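Local coordinates for sigma-54 interaction domain protein (Enterococcus faecalis, PDB 3GDW) that probably acts as a sigma-54-dependent transcriptional activator that binds ATP and DNA, represented here by its mannose-type PTS EIIA domain, at the interface of chains A and B. Coordinates in Å, arbitrary orientation; residue numbers count along the deposited sequence, not the author numbering. Chains: chain A/B, Sigma-54 interaction domain protein.

The four contacts lie along one two-fold interface between copies of the EIIA domain. Contact 4 is near its middle, about 9 Å from contact 2 and 7 Å from contact 3, measured between the centres of their C-alpha atoms; contacts 1 and 3 are farthest apart, at 23 Å. Contacts 2 and 3 repeat the same pairing, aspartate loop against helix 98-109, with the chains exchanged, and are 16 Å apart. Helix 16-28 runs through contacts 1, 3 and 4, and B:Thr98 belongs to both 3 and 4. The arrangement would suit a dimer, although the structure alone does not establish one in solution.

Contact 1: the interface of chains A and B. Residues chain A 23, 26-27; chain B 40.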
# COMPACT_ATOMS: atom_id res chain seq x y z
N THR A 23 11.45 -1.44 4.99
CA THR A 23 11.41 -2.77 4.34
C THR A 23 12.20 -2.75 3.04
O THR A 23 12.98 -3.67 2.74
CB THR A 23 9.95 -3.17 4.00
OG1 THR A 23 9.21 -3.34 5.20
CG2 THR A 23 9.87 -4.49 3.21
N GLU A 26 16.05 -2.09 3.75
CA GLU A 26 16.66 -3.31 4.28
C GLU A 26 16.76 -4.43 3.24
O GLU A 26 17.79 -5.12 3.17
CB GLU A 26 15.91 -3.81 5.52
CG GLU A 26 16.11 -2.94 6.75
CD GLU A 26 15.45 -3.54 7.99
OE1 GLU A 26 14.21 -3.71 8.02
OE2 GLU A 26 16.18 -3.84 8.95
N LEU A 27 15.72 -4.63 2.43
CA LEU A 27 15.75 -5.66 1.37
C LEU A 27 16.81 -5.36 0.31
O LEU A 27 17.38 -6.27 -0.27
CB LEU A 27 14.39 -5.83 0.67
CG LEU A 27 13.26 -6.68 1.26
CD1 LEU A 27 11.98 -6.42 0.48
CD2 LEU A 27 13.58 -8.18 1.24
N LEU B 40 11.35 -8.94 8.37
CA LEU B 40 12.15 -9.52 7.30
C LEU B 40 12.87 -10.82 7.68
O LEU B 40 13.12 -11.63 6.82
CB LEU B 40 13.09 -8.47 6.67
CG LEU B 40 12.37 -7.43 5.77
CD1 LEU B 40 13.32 -6.37 5.24
CD2 LEU B 40 11.57 -8.09 4.58
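B:Leu40 lies against helix 16-28 of chain A, its isobutyl fork spread over A:Glu26, A:Leu27 and the backbone of A:Thr23. Both chains are mannose-type PTS EIIA domains, and this leucine comes from the loop that joins strand 34-38 to helix 44-56. It loses 74 Å² of surface, more than the three helix residues combined. The tighter half of the contact belongs to methyl CD1 of B:Leu40, which presses on the first methylene of the glutamate, 3.6 Å from A:Glu26 CB. The same methyl lies 3.7 Å from the main-chain carbonyl oxygen O of A:Thr23, one turn back along the helix. CG of B:Leu40 stands anti to its carbonyl carbon (chi1 -73°), which turns both methyls towards the helix. The other branch is looser: CD2 of B:Leu40 stays 3.9 Å from CD2 of A:Leu27, and the two leucine side chains meet at about a right angle. A:Glu26 offers mainly the root of its side chain. Beyond CG its chain is extended, and the carboxylate oxygen OE1 skirts the leucine at 3.9 Å from B:Leu40 CD1, on the looser side of the contact.

Contact 2: the interface of chains A and B. Residues chain A 98-99, 102; chain B 71-72, 95.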
# COMPACT_ATOMS: atom_id res chain seq x y z
N THR A 98 3.83 -1.84 -0.55
CA THR A 98 5.23 -2.23 -0.35
C THR A 98 6.02 -2.43 -1.67
O THR A 98 7.13 -1.90 -1.82
CB THR A 98 5.31 -3.49 0.53
OG1 THR A 98 4.50 -3.30 1.70
CG2 THR A 98 6.75 -3.75 0.97
N MSE A 99 5.46 -3.19 -2.60
CA MSE A 99 6.17 -3.46 -3.84
C MSE A 99 6.40 -2.21 -4.69
O MSE A 99 7.38 -2.15 -5.43
CB MSE A 99 5.47 -4.54 -4.65
CG MSE A 99 5.89 -4.52 -6.09
SE MSE A 99 5.30 -6.08 -7.06
CE MSE A 99 4.75 -5.17 -8.69
N LEU A 102 9.34 -0.61 -2.98
CA LEU A 102 10.51 -1.46 -3.26
C LEU A 102 11.11 -1.16 -4.64
O LEU A 102 12.28 -0.80 -4.75
CB LEU A 102 10.14 -2.94 -3.12
CG LEU A 102 11.24 -4.00 -3.27
CD1 LEU A 102 12.36 -3.78 -2.27
CD2 LEU A 102 10.63 -5.39 -3.11
N ASP B 71 0.44 -7.48 0.58
CA ASP B 71 1.20 -6.58 -0.26
C ASP B 71 1.82 -7.29 -1.48
O ASP B 71 1.53 -6.92 -2.62
CB ASP B 71 2.24 -5.76 0.55
CG ASP B 71 3.14 -6.63 1.46
OD1 ASP B 71 3.02 -7.90 1.49
OD2 ASP B 71 3.99 -6.03 2.15
N MSE B 72 2.67 -8.29 -1.26
CA MSE B 72 3.45 -8.89 -2.35
C MSE B 72 3.97 -10.27 -1.94
O MSE B 72 3.64 -10.76 -0.85
CB MSE B 72 4.62 -7.97 -2.70
CG MSE B 72 5.49 -7.66 -1.49
SE MSE B 72 7.02 -6.62 -1.84
CE MSE B 72 7.81 -7.72 -3.26
N MSE B 95 -1.25 -6.15 -3.40
CA MSE B 95 -1.02 -4.74 -3.72
C MSE B 95 -1.92 -3.84 -2.88
O MSE B 95 -2.33 -2.78 -3.31
CB MSE B 95 -1.19 -4.47 -5.24
CG MSE B 95 -0.32 -5.33 -6.15
SE MSE B 95 1.61 -4.98 -5.96
CE MSE B 95 2.22 -6.85 -5.82
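B:Met72 and A:Met99, both selenomethionines, bury the most surface here, 60 and 52 Å². B:Met72 follows strand 66-70 of its EIIA domain and reaches over the first turn of helix 98-109 of chain A. Its selenium, SE, rests 3.8 Å from CB of A:Met99, against the root of that side chain. A bend at chi3 then turns the terminal methyl CE of B:Met72 towards A:Leu102, where it meets CD2 at 3.7 Å with the two side chains nearly perpendicular. A:Met99 itself heads elsewhere: its CG is anti to the backbone N (chi1 161°), which carries the selenium towards B:Met95. There A:Met99 SE packs on methyl CE of B:Met95 at 3.4 Å. Beside this apolar patch, the hydroxyl OG1 of A:Thr98 donates a 2.8 Å hydrogen bond to carboxylate oxygen OD2 of B:Asp71, which accepts with its anti lone pair, the one turned away from OD1. OD1 of B:Asp71 accepts from the backbone N of B:Met72 at 2.8 Å, met from above the carboxylate plane. Held through both oxygens, the aspartate is steadied in a loop that, in this family, lies by the phosphoryl-accepting histidine, so the partner's helix may help to shape the active site.

Contact 3: the interface of chains A and B. Residues chain A 71-72; chain B 23, 27, 98-99.
A:Met72 packs against B:Met99 and B:Leu27; the two selenomethionines, A:Met72 and B:Met99, bury the most surface here, 60 and 34 Å². The chain of A:Met72 bends at chi2 and chi3 and passes between two helices of chain B. Its terminal methyl CE meets B:Leu27 tip to tip, 3.6 Å from methyl CD1. Further back, the selenium atoms of A:Met72 and B:Met99 are modelled too close together, so their exact placement is doubtful. As modelled, SE of A:Met72 lies beside CG of B:Met99 and near methyl CG2 of B:Thr98. The modelled conformers also differ from those of the symmetry-related pairing: CG of B:Met99 is anti to its carbonyl carbon (chi1 -72°), and A:Met72 likewise leaves its backbone with CG beside the N (chi1 -43°). The two copies of the pairing are thus not identical in detail, as modelled. The polar part is conserved between the two sides. B:Thr98 OG1 donates a 2.8 Å hydrogen bond to A:Asp71 OD2, which receives it on its anti lone pair, while the other carboxylate oxygen, OD1 of A:Asp71, takes the backbone N of A:Met72 at 2.7 Å from above the carboxylate plane. In the fold, the aspartate loop emerges from strand 66-70 of chain A and is received between helix 16-28 and the start of helix 98-109 of chain B.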
# COMPACT_ATOMS: atom_id res chain seq x y z
N ASP A 71 -0.86 7.49 -0.70
CA ASP A 71 -1.96 6.53 -0.59
C ASP A 71 -3.29 7.18 -0.97
O ASP A 71 -3.93 6.77 -1.91
CB ASP A 71 -2.01 5.84 0.78
CG ASP A 71 -1.98 6.81 1.98
OD1 ASP A 71 -1.95 8.06 1.80
OD2 ASP A 71 -2.00 6.31 3.14
N MSE A 72 -3.66 8.21 -0.23
CA MSE A 72 -5.04 8.65 -0.20
C MSE A 72 -5.21 9.97 -0.84
O MSE A 72 -4.25 10.72 -0.97
CB MSE A 72 -5.55 8.75 1.22
CG MSE A 72 -5.15 7.58 2.05
SE MSE A 72 -6.71 6.91 2.73
CE MSE A 72 -6.79 7.87 4.43
N THR B 23 -5.14 3.16 10.94
CA THR B 23 -5.71 4.28 10.16
C THR B 23 -7.17 4.06 9.74
O THR B 23 -8.04 4.92 10.00
CB THR B 23 -4.84 4.54 8.91
OG1 THR B 23 -3.59 5.08 9.34
CG2 THR B 23 -5.52 5.55 7.96
N LEU B 27 -10.38 6.04 11.26
CA LEU B 27 -11.28 6.74 10.34
C LEU B 27 -12.73 6.25 10.46
O LEU B 27 -13.63 7.04 10.38
CB LEU B 27 -10.82 6.68 8.88
CG LEU B 27 -9.57 7.52 8.60
CD1 LEU B 27 -9.05 7.24 7.19
CD2 LEU B 27 -9.82 9.02 8.84
N THR B 98 -3.75 1.69 1.82
CA THR B 98 -4.61 2.20 2.91
C THR B 98 -6.09 2.24 2.52
O THR B 98 -6.94 1.80 3.28
CB THR B 98 -4.14 3.62 3.32
OG1 THR B 98 -2.72 3.63 3.39
CG2 THR B 98 -4.69 4.00 4.69
N MSE B 99 -6.38 2.74 1.32
CA MSE B 99 -7.76 2.89 0.84
C MSE B 99 -8.49 1.59 0.74
O MSE B 99 -9.68 1.53 1.02
CB MSE B 99 -7.79 3.56 -0.52
CG MSE B 99 -7.43 5.01 -0.43
SE MSE B 99 -8.70 5.93 0.78
CE MSE B 99 -10.41 4.98 0.42

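Contact 4: the interface of chains A and B. Residues chain A 11, 16, 20, 96; chain B 16, 20, 96-98.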
# COMPACT_ATOMS: atom_id res chain seq x y z
N MSE A 11 2.27 8.70 3.44
CA MSE A 11 1.16 7.78 3.77
C MSE A 11 0.43 8.24 5.03
O MSE A 11 1.03 8.82 5.93
CB MSE A 11 1.67 6.36 4.02
CG MSE A 11 2.49 5.73 2.90
SE MSE A 11 1.44 5.45 1.28
CE MSE A 11 0.65 3.76 1.76
N THR A 16 3.11 3.89 8.50
CA THR A 16 2.93 3.21 7.24
C THR A 16 4.05 3.51 6.24
O THR A 16 4.65 2.59 5.71
CB THR A 16 1.58 3.52 6.62
OG1 THR A 16 0.54 3.25 7.59
CG2 THR A 16 1.36 2.66 5.37
N MSE A 20 7.21 0.93 5.29
CA MSE A 20 7.39 0.46 3.92
C MSE A 20 8.78 0.85 3.43
O MSE A 20 9.46 0.03 2.80
CB MSE A 20 6.33 1.01 2.95
CG MSE A 20 4.93 0.47 3.13
SE MSE A 20 3.83 1.13 1.66
CE MSE A 20 4.14 2.98 2.00
N THR A 96 -0.14 3.46 -3.13
CA THR A 96 1.18 2.92 -2.90
C THR A 96 1.12 1.72 -1.95
O THR A 96 0.40 1.76 -0.95
CB THR A 96 2.10 4.03 -2.38
OG1 THR A 96 2.33 4.96 -3.45
CG2 THR A 96 3.43 3.45 -1.92
N THR B 16 3.69 -1.99 8.70
CA THR B 16 2.88 -1.51 7.58
C THR B 16 1.44 -1.98 7.71
O THR B 16 0.52 -1.16 7.63
CB THR B 16 3.42 -1.97 6.23
OG1 THR B 16 4.81 -1.64 6.20
CG2 THR B 16 2.70 -1.22 5.10
N MSE B 20 -1.58 0.67 8.71
CA MSE B 20 -2.68 0.86 7.76
C MSE B 20 -4.02 0.51 8.37
O MSE B 20 -4.99 1.24 8.14
CB MSE B 20 -2.53 0.01 6.50
CG MSE B 20 -1.68 0.57 5.47
SE MSE B 20 -1.79 -0.61 3.91
CE MSE B 20 -0.35 0.28 2.97
N THR B 96 -2.25 -4.31 -1.68
CA THR B 96 -3.18 -3.60 -0.81
C THR B 96 -2.57 -2.28 -0.34
O THR B 96 -1.40 -2.23 -0.01
CB THR B 96 -3.57 -4.44 0.41
OG1 THR B 96 -4.17 -5.67 -0.02
CG2 THR B 96 -4.59 -3.71 1.25
N SER B 97 -3.35 -1.20 -0.38
CA SER B 97 -2.95 0.09 0.13
C SER B 97 -3.99 0.55 1.17
O SER B 97 -4.98 -0.12 1.37
CB SER B 97 -2.86 1.10 -1.03
OG SER B 97 -2.17 2.27 -0.61
N THR B 98 -3.75 1.69 1.82
CA THR B 98 -4.61 2.20 2.91
C THR B 98 -6.09 2.24 2.52
O THR B 98 -6.94 1.80 3.28
CB THR B 98 -4.14 3.62 3.32
OG1 THR B 98 -2.72 3.63 3.39
CG2 THR B 98 -4.69 4.00 4.69
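A:Met20 and B:Thr16 meet at about a right angle, as do A:Thr16 and B:Met20, where helix 16-28 of one mannose-type EIIA domain faces its two-fold mate. The methyl CG2 of B:Thr16 pushes into the flank of A:Met20, a tight 3.4 Å from its CG. In the twin pair, A:Thr16 CG2 touches B:Met20 CG at 3.7 Å. Each threonine aims this methyl with CG2 anti to the backbone N and OG1 beside it. About the CG-SE bond the two selenomethionines differ: A:Met20 bends at chi3 (-58°), whereas B:Met20 stays extended (-170°). The extended chain carries methyl CE of B:Met20 to 3.8 Å from CE of the selenomethionine A:Met11, at the end of strand 6-12, with the two side chains slanting across one another. A:Met11 also runs antiparallel past B:Thr98, its CE 3.7 Å from the hydroxyl OG1. A polar link lies in the loops before helix 98-109, where the hydroxyl OG of B:Ser97 donates a 2.6 Å hydrogen bond to the carbonyl O of A:Thr96. The hydroxyl approaches from above the carbonyl plane, 36° out of it, rather than along a lone pair.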